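Local coordinates for probable signal peptide protein (Ralstonia solanacearum, PDB 2QGU) that binds a phospholipid, seen here as a phosphatidylethanolamine held in the pocket of an MlaC-family fold, and probably serves in phospholipid transport, at residues Thr34-Val39 against Val121-Phe126; Arg117-Ala122 against Val141-Glu146; Val136-Val141 against Ala149-Val154. The protein carries 13 engineered substitutions. All coordinates share one frame; numbering follows the deposited sequence.

Contact 1: residues Thr34-Val39 against Val121-Phe126; sequences TVKTAV and VAYKPF. Engineered in segment 121-126: A122 (natural residue Ser).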
# COMPACT_ATOMS: atom_id res chain seq x y z
N THR A 34 2.21 4.42 15.26
CA THR A 34 1.26 3.60 14.50
C THR A 34 1.97 2.86 13.37
O THR A 34 1.79 1.65 13.19
CB THR A 34 0.11 4.46 13.95
OG1 THR A 34 -0.59 5.06 15.04
CG2 THR A 34 -0.86 3.62 13.13
N VAL A 35 2.78 3.58 12.61
CA VAL A 35 3.53 2.97 11.51
C VAL A 35 4.50 1.92 12.06
O VAL A 35 4.52 0.78 11.56
CB VAL A 35 4.30 4.03 10.68
CG1 VAL A 35 5.23 3.35 9.68
CG2 VAL A 35 3.32 4.95 9.96
N LYS A 36 5.28 2.28 13.08
CA LYS A 36 6.27 1.35 13.64
C LYS A 36 5.63 0.05 14.12
O LYS A 36 6.12 -1.04 13.83
CB LYS A 36 7.06 2.00 14.78
CG LYS A 36 8.17 1.11 15.32
CD LYS A 36 8.88 1.72 16.52
CE LYS A 36 9.73 0.67 17.24
NZ LYS A 36 8.92 -0.49 17.74
N THR A 37 4.53 0.18 14.86
CA THR A 37 3.81 -0.98 15.39
C THR A 37 3.31 -1.89 14.26
O THR A 37 3.50 -3.11 14.31
CB THR A 37 2.65 -0.54 16.31
OG1 THR A 37 3.19 0.21 17.40
CG2 THR A 37 1.90 -1.75 16.86
N ALA A 38 2.73 -1.29 13.23
CA ALA A 38 2.20 -2.03 12.08
C ALA A 38 3.29 -2.75 11.30
O ALA A 38 3.16 -3.93 10.98
CB ALA A 38 1.41 -1.10 11.17
N VAL A 39 4.38 -2.05 11.01
CA VAL A 39 5.48 -2.65 10.25
C VAL A 39 6.14 -3.78 11.05
O VAL A 39 6.46 -4.83 10.48
CB VAL A 39 6.50 -1.58 9.79
CG1 VAL A 39 7.73 -2.24 9.17
CG2 VAL A 39 5.85 -0.64 8.79
N VAL A 121 14.12 -2.42 10.87
CA VAL A 121 13.79 -1.08 10.39
C VAL A 121 14.14 -0.01 11.41
O VAL A 121 13.88 -0.16 12.61
CB VAL A 121 12.30 -0.99 9.94
CG1 VAL A 121 11.36 -1.46 11.06
CG2 VAL A 121 11.93 0.41 9.47
N ALA A 122 14.77 1.06 10.92
CA ALA A 122 15.11 2.21 11.73
C ALA A 122 14.28 3.38 11.24
O ALA A 122 14.10 3.55 10.02
CB ALA A 122 16.59 2.52 11.61
N TYR A 123 13.77 4.17 12.17
CA TYR A 123 12.98 5.35 11.84
C TYR A 123 13.81 6.62 11.91
O TYR A 123 14.62 6.81 12.82
CB TYR A 123 11.69 5.42 12.69
CG TYR A 123 10.77 4.32 12.27
CD1 TYR A 123 9.81 4.53 11.27
CD2 TYR A 123 10.92 3.03 12.78
CE1 TYR A 123 9.00 3.49 10.83
CE2 TYR A 123 10.12 1.98 12.33
CZ TYR A 123 9.16 2.22 11.36
OH TYR A 123 8.38 1.18 10.92
N LYS A 124 13.62 7.47 10.90
CA LYS A 124 14.23 8.78 10.88
C LYS A 124 13.40 9.71 11.80
O LYS A 124 12.28 9.36 12.18
CB LYS A 124 14.29 9.31 9.45
CG LYS A 124 15.23 8.49 8.55
CD LYS A 124 15.17 8.96 7.12
CE LYS A 124 16.12 8.14 6.26
NZ LYS A 124 16.08 8.60 4.84
N PRO A 125 13.96 10.87 12.17
CA PRO A 125 13.19 11.77 13.04
C PRO A 125 11.83 12.10 12.46
O PRO A 125 11.69 12.31 11.25
CB PRO A 125 14.06 13.03 13.08
CG PRO A 125 15.45 12.54 12.83
CD PRO A 125 15.28 11.44 11.83
N PHE A 126 10.82 12.14 13.33
CA PHE A 126 9.51 12.63 12.94
C PHE A 126 9.55 14.15 12.99
O PHE A 126 9.85 14.74 14.03
CB PHE A 126 8.42 12.09 13.86
CG PHE A 126 7.04 12.52 13.46
CD1 PHE A 126 6.45 12.00 12.31
CD2 PHE A 126 6.35 13.47 14.20
CE1 PHE A 126 5.18 12.39 11.93
CE2 PHE A 126 5.07 13.87 13.82
CZ PHE A 126 4.49 13.33 12.68
O HOH W 1 8.63 -0.97 12.43
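Y123 of the segment 121-126 reaches across to V35, K36 and V39 of the helical segment 34-39 and contributes 90 of the 198 Å² buried between the two, more than any other residue. Its CG stands anti to the carbonyl carbon (chi1 -69°), and the CA-CB bond already points toward the helix. From CB the ring runs on until, at its far half, the CE1 and CE2 corners meet different residues. CE1 lies 3.9 Å from CG1 of V35. CE2 is 3.7 Å from CG of K36 and only slightly farther from CB of the same lysine, so the aliphatic root of K36 does the packing while its amine leads away to a salt bridge with D40. CZ sits near CA of K36. At the tip, OH is 3.4 Å from K36 CA and 3.5 Å from V39 CB, so it rests on two residues three apart on the helix. In the MlaC fold this is helix 31-47 laid against the sheet at its strand 120-123, and the short axes run antiparallel within a degree, 10.5 Å apart. The hydroxyl of Y123 finds its polar partner in water 1, which lies at the ring edge, in plane: OH donates to the water over 2.6 Å, and the water in turn donates to the carbonyl O of K36. One water therefore links the tyrosine to the helix backbone without a direct bond between the segments. V39 also belongs to the pocket of the bound phosphatidylethanolamine, its side chain about 4 Å from the lipid, while V35 packs on Y152 and the engineered V154 of strand 146-157.

Contact 2: residues Arg117-Ala122 against Val141-Glu146; sequences RNQTVA and VNNNGE. Engineered in segment 117-122: A122 (natural residue Ser). With PEF (di-palmitoyl-3-sn-phosphatidylethanolamine), chain B.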
# COMPACT_ATOMS: atom_id res chain seq x y z
N ARG A 117 13.48 -12.25 5.89
CA ARG A 117 14.13 -13.18 6.82
C ARG A 117 14.63 -12.44 8.06
O ARG A 117 14.18 -12.71 9.17
CB ARG A 117 15.30 -13.92 6.15
CG ARG A 117 14.94 -14.82 4.97
CD ARG A 117 14.12 -16.03 5.38
NE ARG A 117 13.86 -16.91 4.24
CZ ARG A 117 12.83 -16.77 3.40
NH1 ARG A 117 11.95 -15.78 3.54
NH2 ARG A 117 12.69 -17.63 2.39
N ASN A 118 15.55 -11.51 7.86
CA ASN A 118 16.23 -10.85 8.97
C ASN A 118 16.08 -9.33 9.01
O ASN A 118 16.72 -8.65 9.82
CB ASN A 118 17.73 -11.21 8.97
CG ASN A 118 17.98 -12.71 8.97
OD1 ASN A 118 18.72 -13.23 8.14
ND2 ASN A 118 17.34 -13.42 9.90
N GLN A 119 15.23 -8.79 8.13
CA GLN A 119 15.09 -7.34 8.00
C GLN A 119 14.69 -6.68 9.29
O GLN A 119 13.82 -7.16 10.01
CB GLN A 119 14.05 -6.98 6.93
CG GLN A 119 14.55 -7.11 5.51
CD GLN A 119 14.41 -8.51 4.96
OE1 GLN A 119 14.07 -9.46 5.68
NE2 GLN A 119 14.67 -8.66 3.67
N THR A 120 15.35 -5.56 9.58
CA THR A 120 15.00 -4.68 10.68
C THR A 120 14.78 -3.29 10.10
O THR A 120 15.20 -3.00 8.98
CB THR A 120 16.12 -4.63 11.74
OG1 THR A 120 17.34 -4.20 11.13
CG2 THR A 120 16.32 -6.00 12.41
N VAL A 121 14.12 -2.42 10.87
CA VAL A 121 13.79 -1.08 10.39
C VAL A 121 14.14 -0.01 11.41
O VAL A 121 13.88 -0.16 12.61
CB VAL A 121 12.30 -0.99 9.94
CG1 VAL A 121 11.36 -1.46 11.06
CG2 VAL A 121 11.93 0.41 9.47
N ALA A 122 14.77 1.06 10.92
CA ALA A 122 15.11 2.21 11.73
C ALA A 122 14.28 3.38 11.24
O ALA A 122 14.10 3.55 10.02
CB ALA A 122 16.59 2.52 11.61
N VAL A 141 14.78 0.33 5.92
CA VAL A 141 14.82 -1.10 6.17
C VAL A 141 16.25 -1.58 5.88
O VAL A 141 16.82 -1.22 4.84
CB VAL A 141 13.83 -1.87 5.26
CG1 VAL A 141 13.91 -3.37 5.49
CG2 VAL A 141 12.41 -1.37 5.50
N ASN A 142 16.82 -2.36 6.79
CA ASN A 142 18.07 -3.05 6.49
C ASN A 142 17.76 -4.33 5.72
O ASN A 142 17.28 -5.31 6.30
CB ASN A 142 18.87 -3.37 7.75
CG ASN A 142 20.12 -4.17 7.44
OD1 ASN A 142 20.68 -4.07 6.35
ND2 ASN A 142 20.57 -4.98 8.40
N ASN A 143 18.01 -4.30 4.42
CA ASN A 143 17.76 -5.45 3.55
C ASN A 143 19.06 -6.17 3.23
O ASN A 143 19.68 -5.91 2.20
CB ASN A 143 17.08 -4.98 2.25
CG ASN A 143 16.78 -6.14 1.31
OD1 ASN A 143 16.35 -7.21 1.74
ND2 ASN A 143 17.00 -5.93 0.01
N ASN A 144 19.46 -7.08 4.13
CA ASN A 144 20.70 -7.84 3.97
C ASN A 144 21.89 -6.90 3.71
O ASN A 144 22.75 -7.18 2.86
CB ASN A 144 20.59 -8.89 2.84
CG ASN A 144 19.35 -9.77 2.97
OD1 ASN A 144 18.49 -9.80 2.07
ND2 ASN A 144 19.24 -10.50 4.07
N GLY A 145 21.92 -5.78 4.42
CA GLY A 145 23.01 -4.81 4.31
C GLY A 145 22.75 -3.63 3.39
O GLY A 145 23.52 -2.66 3.38
N GLU A 146 21.67 -3.71 2.60
CA GLU A 146 21.29 -2.65 1.67
C GLU A 146 20.21 -1.77 2.31
O GLU A 146 19.13 -2.27 2.63
CB GLU A 146 20.75 -3.27 0.37
CG GLU A 146 20.17 -2.27 -0.64
CD GLU A 146 19.34 -2.94 -1.73
OE1 GLU A 146 18.73 -4.01 -1.47
OE2 GLU A 146 19.27 -2.39 -2.85
C2 PEF B . 12.90 -5.75 -1.62
C1 PEF B . 14.13 -6.08 -2.47
N PEF B . 16.05 -9.85 -6.64
C3 PEF B . 13.18 -6.09 -0.18
C4 PEF B . 14.80 -8.02 -5.59
C5 PEF B . 15.51 -8.50 -6.86
C10 PEF B . 11.48 -4.13 -2.54
C11 PEF B . 10.85 -2.75 -2.51
C12 PEF B . 10.18 -2.51 -1.16
C13 PEF B . 8.93 -3.37 -1.05
C14 PEF B . 8.07 -2.97 0.13
C15 PEF B . 6.80 -3.81 0.15
C16 PEF B . 5.78 -3.22 1.12
C17 PEF B . 4.41 -3.87 0.93
C18 PEF B . 3.60 -3.12 -0.13
C19 PEF B . 2.15 -2.96 0.31
C20 PEF B . 1.32 -4.19 -0.08
C21 PEF B . -0.11 -4.07 0.43
C22 PEF B . -0.92 -3.12 -0.46
C23 PEF B . -2.41 -3.17 -0.12
C24 PEF B . -2.79 -2.06 0.85
C25 PEF B . -4.07 -2.41 1.61
C30 PEF B . 12.32 -5.85 1.97
C31 PEF B . 11.40 -5.62 3.00
C32 PEF B . 10.06 -5.56 2.65
C33 PEF B . 9.17 -5.59 3.90
C34 PEF B . 8.61 -4.21 4.27
C35 PEF B . 7.24 -4.30 4.97
C36 PEF B . 6.57 -3.06 4.96
C37 PEF B . 5.26 -3.14 5.42
C38 PEF B . 4.64 -1.88 5.38
C39 PEF B . 3.15 -1.93 5.73
C40 PEF B . 2.44 -0.60 5.42
C41 PEF B . 1.94 -0.55 3.97
C42 PEF B . 0.81 0.48 3.79
C43 PEF B . 0.63 0.86 2.31
C44 PEF B . -0.57 1.80 2.12
C45 PEF B . -0.75 2.18 0.65
O4 PEF B . 11.00 -5.01 -3.25
O5 PEF B . 13.50 -5.90 2.29
O2 PEF B . 12.57 -4.36 -1.75
O3 PEF B . 11.99 -6.02 0.65
O1P PEF B . 16.76 -7.69 -2.29
O2P PEF B . 15.35 -9.63 -3.18
O3P PEF B . 14.24 -7.49 -2.61
O4P PEF B . 15.79 -7.65 -4.61
P PEF B . 15.61 -8.19 -3.09
O HOH W 2 18.36 -6.39 9.84
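Q119 and N143 lie side by side and point the same way, with their amide planes only 11° apart. Across this nearly coplanar pair Q119 NE2 donates to N143 OD1 over 2.9 Å, the donor tilted somewhat from the carbonyl plane. A bend at chi2 (86°) places CD of Q119, and with it the amide, beside N143. The other end of the Q119 amide is held within its own segment: OE1 accepts from R117 N in the carbonyl plane, so both ends of the group are gripped and its rotation is fixed. The two segments belong to the hairpin of strands 120-123 and 134-143, where N142 N donates to T120 O at 2.8 Å and V121 faces V141 as an antiparallel non-hydrogen-bonded pair. From N143 to E146 the chain reverses in a type I' turn, and N142 OD1 accepts from G145 N, an Asx motif. The amides also mark the headgroup end of the pocket: N143 ND2 donates to phosphate oxygen O1P of the phosphatidylethanolamine over 2.9 Å, at an N-H...O angle of 163°, and also to E146 OE1, while Q119 NE2 makes a weak bond to the ester carbonyl oxygen O5. T120 and N142 also run side by side, OG1 3.8 Å from CB, with water 2 bonded to N118 O and T120 OG1 and weakly to N142 ND2.

Contact 3: residues Val136-Val141 against Ala149-Val154; sequences VVRSTV and ALDYRV. Engineered in segment 149-154: V154 (natural residue Met). With PEF (di-palmitoyl-3-sn-phosphatidylethanolamine), chain B.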
# COMPACT_ATOMS: atom_id res chain seq x y z
N VAL A 136 4.29 12.79 7.21
CA VAL A 136 5.12 11.75 6.62
C VAL A 136 5.98 11.12 7.71
O VAL A 136 6.55 11.82 8.55
CB VAL A 136 5.99 12.33 5.47
CG1 VAL A 136 7.08 11.35 5.01
CG2 VAL A 136 5.10 12.73 4.30
N VAL A 137 6.04 9.79 7.70
CA VAL A 137 6.94 9.01 8.55
C VAL A 137 7.99 8.38 7.65
O VAL A 137 7.65 7.72 6.67
CB VAL A 137 6.17 7.92 9.33
CG1 VAL A 137 7.12 6.98 10.07
CG2 VAL A 137 5.17 8.55 10.30
N ARG A 138 9.26 8.61 7.97
CA ARG A 138 10.35 8.13 7.13
C ARG A 138 11.15 7.04 7.82
O ARG A 138 11.39 7.10 9.03
CB ARG A 138 11.27 9.29 6.73
CG ARG A 138 10.55 10.46 6.05
CD ARG A 138 11.55 11.43 5.41
NE ARG A 138 12.25 10.79 4.30
CZ ARG A 138 13.48 11.07 3.91
NH1 ARG A 138 14.21 11.98 4.55
NH2 ARG A 138 14.01 10.41 2.89
N SER A 139 11.56 6.03 7.05
CA SER A 139 12.24 4.88 7.63
C SER A 139 13.23 4.26 6.65
O SER A 139 13.19 4.53 5.44
CB SER A 139 11.23 3.82 8.09
OG SER A 139 10.79 3.01 7.01
N THR A 140 14.12 3.43 7.19
CA THR A 140 15.09 2.68 6.40
C THR A 140 15.07 1.23 6.86
O THR A 140 15.30 0.93 8.04
CB THR A 140 16.53 3.22 6.60
OG1 THR A 140 16.57 4.65 6.40
CG2 THR A 140 17.48 2.55 5.63
N VAL A 141 14.78 0.33 5.92
CA VAL A 141 14.82 -1.10 6.17
C VAL A 141 16.25 -1.58 5.88
O VAL A 141 16.82 -1.22 4.84
CB VAL A 141 13.83 -1.87 5.26
CG1 VAL A 141 13.91 -3.37 5.49
CG2 VAL A 141 12.41 -1.37 5.50
N ALA A 149 14.78 2.62 1.60
CA ALA A 149 13.94 3.69 2.13
C ALA A 149 12.46 3.35 1.97
O ALA A 149 12.00 3.03 0.87
CB ALA A 149 14.26 4.99 1.42
N LEU A 150 11.72 3.43 3.07
CA LEU A 150 10.27 3.34 3.00
C LEU A 150 9.69 4.51 3.77
O LEU A 150 9.93 4.62 4.97
CB LEU A 150 9.74 2.02 3.57
CG LEU A 150 10.05 0.71 2.82
CD1 LEU A 150 9.44 -0.47 3.57
CD2 LEU A 150 9.59 0.76 1.37
N ASP A 151 8.96 5.37 3.08
CA ASP A 151 8.27 6.48 3.75
C ASP A 151 6.76 6.27 3.63
O ASP A 151 6.30 5.58 2.73
CB ASP A 151 8.64 7.84 3.14
CG ASP A 151 10.12 8.16 3.27
OD1 ASP A 151 10.87 7.45 3.97
OD2 ASP A 151 10.52 9.17 2.66
N TYR A 152 6.02 6.89 4.54
CA TYR A 152 4.58 6.69 4.62
C TYR A 152 3.87 8.00 4.79
O TYR A 152 4.33 8.86 5.54
CB TYR A 152 4.23 5.81 5.84
CG TYR A 152 4.98 4.51 5.86
CD1 TYR A 152 4.44 3.37 5.29
CD2 TYR A 152 6.25 4.42 6.44
CE1 TYR A 152 5.12 2.17 5.30
CE2 TYR A 152 6.96 3.22 6.46
CZ TYR A 152 6.38 2.09 5.88
OH TYR A 152 7.03 0.88 5.87
N ARG A 153 2.75 8.17 4.08
CA ARG A 153 1.84 9.27 4.38
C ARG A 153 0.79 8.76 5.35
O ARG A 153 0.23 7.67 5.16
CB ARG A 153 1.19 9.84 3.11
CG ARG A 153 2.15 10.59 2.21
CD ARG A 153 1.44 11.61 1.35
NE ARG A 153 2.39 12.35 0.52
CZ ARG A 153 3.05 13.44 0.90
NH1 ARG A 153 2.87 13.96 2.10
NH2 ARG A 153 3.90 14.01 0.06
N VAL A 154 0.55 9.53 6.41
CA VAL A 154 -0.34 9.11 7.48
C VAL A 154 -1.30 10.23 7.80
O VAL A 154 -0.90 11.39 7.93
CB VAL A 154 0.45 8.70 8.77
CG1 VAL A 154 -0.33 7.70 9.57
CG2 VAL A 154 1.84 8.13 8.42
C2 PEF B . 12.90 -5.75 -1.62
C1 PEF B . 14.13 -6.08 -2.47
N PEF B . 16.05 -9.85 -6.64
C3 PEF B . 13.18 -6.09 -0.18
C4 PEF B . 14.80 -8.02 -5.59
C5 PEF B . 15.51 -8.50 -6.86
C10 PEF B . 11.48 -4.13 -2.54
C11 PEF B . 10.85 -2.75 -2.51
C12 PEF B . 10.18 -2.51 -1.16
C13 PEF B . 8.93 -3.37 -1.05
C14 PEF B . 8.07 -2.97 0.13
C15 PEF B . 6.80 -3.81 0.15
C16 PEF B . 5.78 -3.22 1.12
C17 PEF B . 4.41 -3.87 0.93
C18 PEF B . 3.60 -3.12 -0.13
C19 PEF B . 2.15 -2.96 0.31
C20 PEF B . 1.32 -4.19 -0.08
C21 PEF B . -0.11 -4.07 0.43
C22 PEF B . -0.92 -3.12 -0.46
C23 PEF B . -2.41 -3.17 -0.12
C24 PEF B . -2.79 -2.06 0.85
C25 PEF B . -4.07 -2.41 1.61
C30 PEF B . 12.32 -5.85 1.97
C31 PEF B . 11.40 -5.62 3.00
C32 PEF B . 10.06 -5.56 2.65
C33 PEF B . 9.17 -5.59 3.90
C34 PEF B . 8.61 -4.21 4.27
C35 PEF B . 7.24 -4.30 4.97
C36 PEF B . 6.57 -3.06 4.96
C37 PEF B . 5.26 -3.14 5.42
C38 PEF B . 4.64 -1.88 5.38
C39 PEF B . 3.15 -1.93 5.73
C40 PEF B . 2.44 -0.60 5.42
C41 PEF B . 1.94 -0.55 3.97
C42 PEF B . 0.81 0.48 3.79
C43 PEF B . 0.63 0.86 2.31
C44 PEF B . -0.57 1.80 2.12
C45 PEF B . -0.75 2.18 0.65
O4 PEF B . 11.00 -5.01 -3.25
O5 PEF B . 13.50 -5.90 2.29
O2 PEF B . 12.57 -4.36 -1.75
O3 PEF B . 11.99 -6.02 0.65
O1P PEF B . 16.76 -7.69 -2.29
O2P PEF B . 15.35 -9.63 -3.18
O3P PEF B . 14.24 -7.49 -2.61
O4P PEF B . 15.79 -7.65 -4.61
P PEF B . 15.61 -8.19 -3.09
O HOH W 3 9.02 0.98 7.78
O HOH W 4 13.62 7.16 4.17
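S139 OG takes the crowded position between its backbone N and carbonyl carbon (chi1 82°), which sets it 2.7 Å from L150 O, to which it donates in the carbonyl plane, on a lone pair. R138 bends at chi3 (66°), turning NE toward D151. These residues face each other in the antiparallel hairpin of strands 134-143 and 146-157, the second and third strands of the sheet of the MlaC fold. V137 and Y152 form a hydrogen-bonded pair, V137 N to Y152 O and Y152 N to V137 O. On the face with R138, its NE donates to D151 OD2 over 2.9 Å as a salt bridge; the guanidinium and carboxylate planes are 88° apart, and NE comes from above the carboxylate. D151 OD1 and S139 O both accept from water 4. S139, L150 and Y152 share the other face, where L150 and Y152 touch the lipid. L150 CD1 touches V141 CG2 (3.7 Å) and PEF C34 (3.9 Å), and water 3 joins S139 OG to Y152 OH. The Y152 ring presents its edge to V137 O and S139 OG, while its hydroxyl oxygen lies 3.7 Å from PEF C38.

The three contacts share one antiparallel sheet, in which strands 120-123, 134-143 and 146-157 are successive neighbours. Contact 1 sets helix 31-47 on strand 120-123, contact 2 joins that strand to 134-143, and contact 3 joins 134-143 to 146-157. Centres of contacts 1 and 3 are about 7 Å apart; contact 2 lies about 13 Å from contact 1 and 14 Å from contact 3. Contacts 1 and 2 share V121 and the engineered A122, whose O probably bonds to T140 N; contacts 2 and 3 share V141. Contact 1 closes before contact 3 opens; contact 2 begins where contact 1 ends, and its segments alternate with those of contact 3. V39, Q119, N143, L150 and Y152, spread over all three, belong to one lipid pocket.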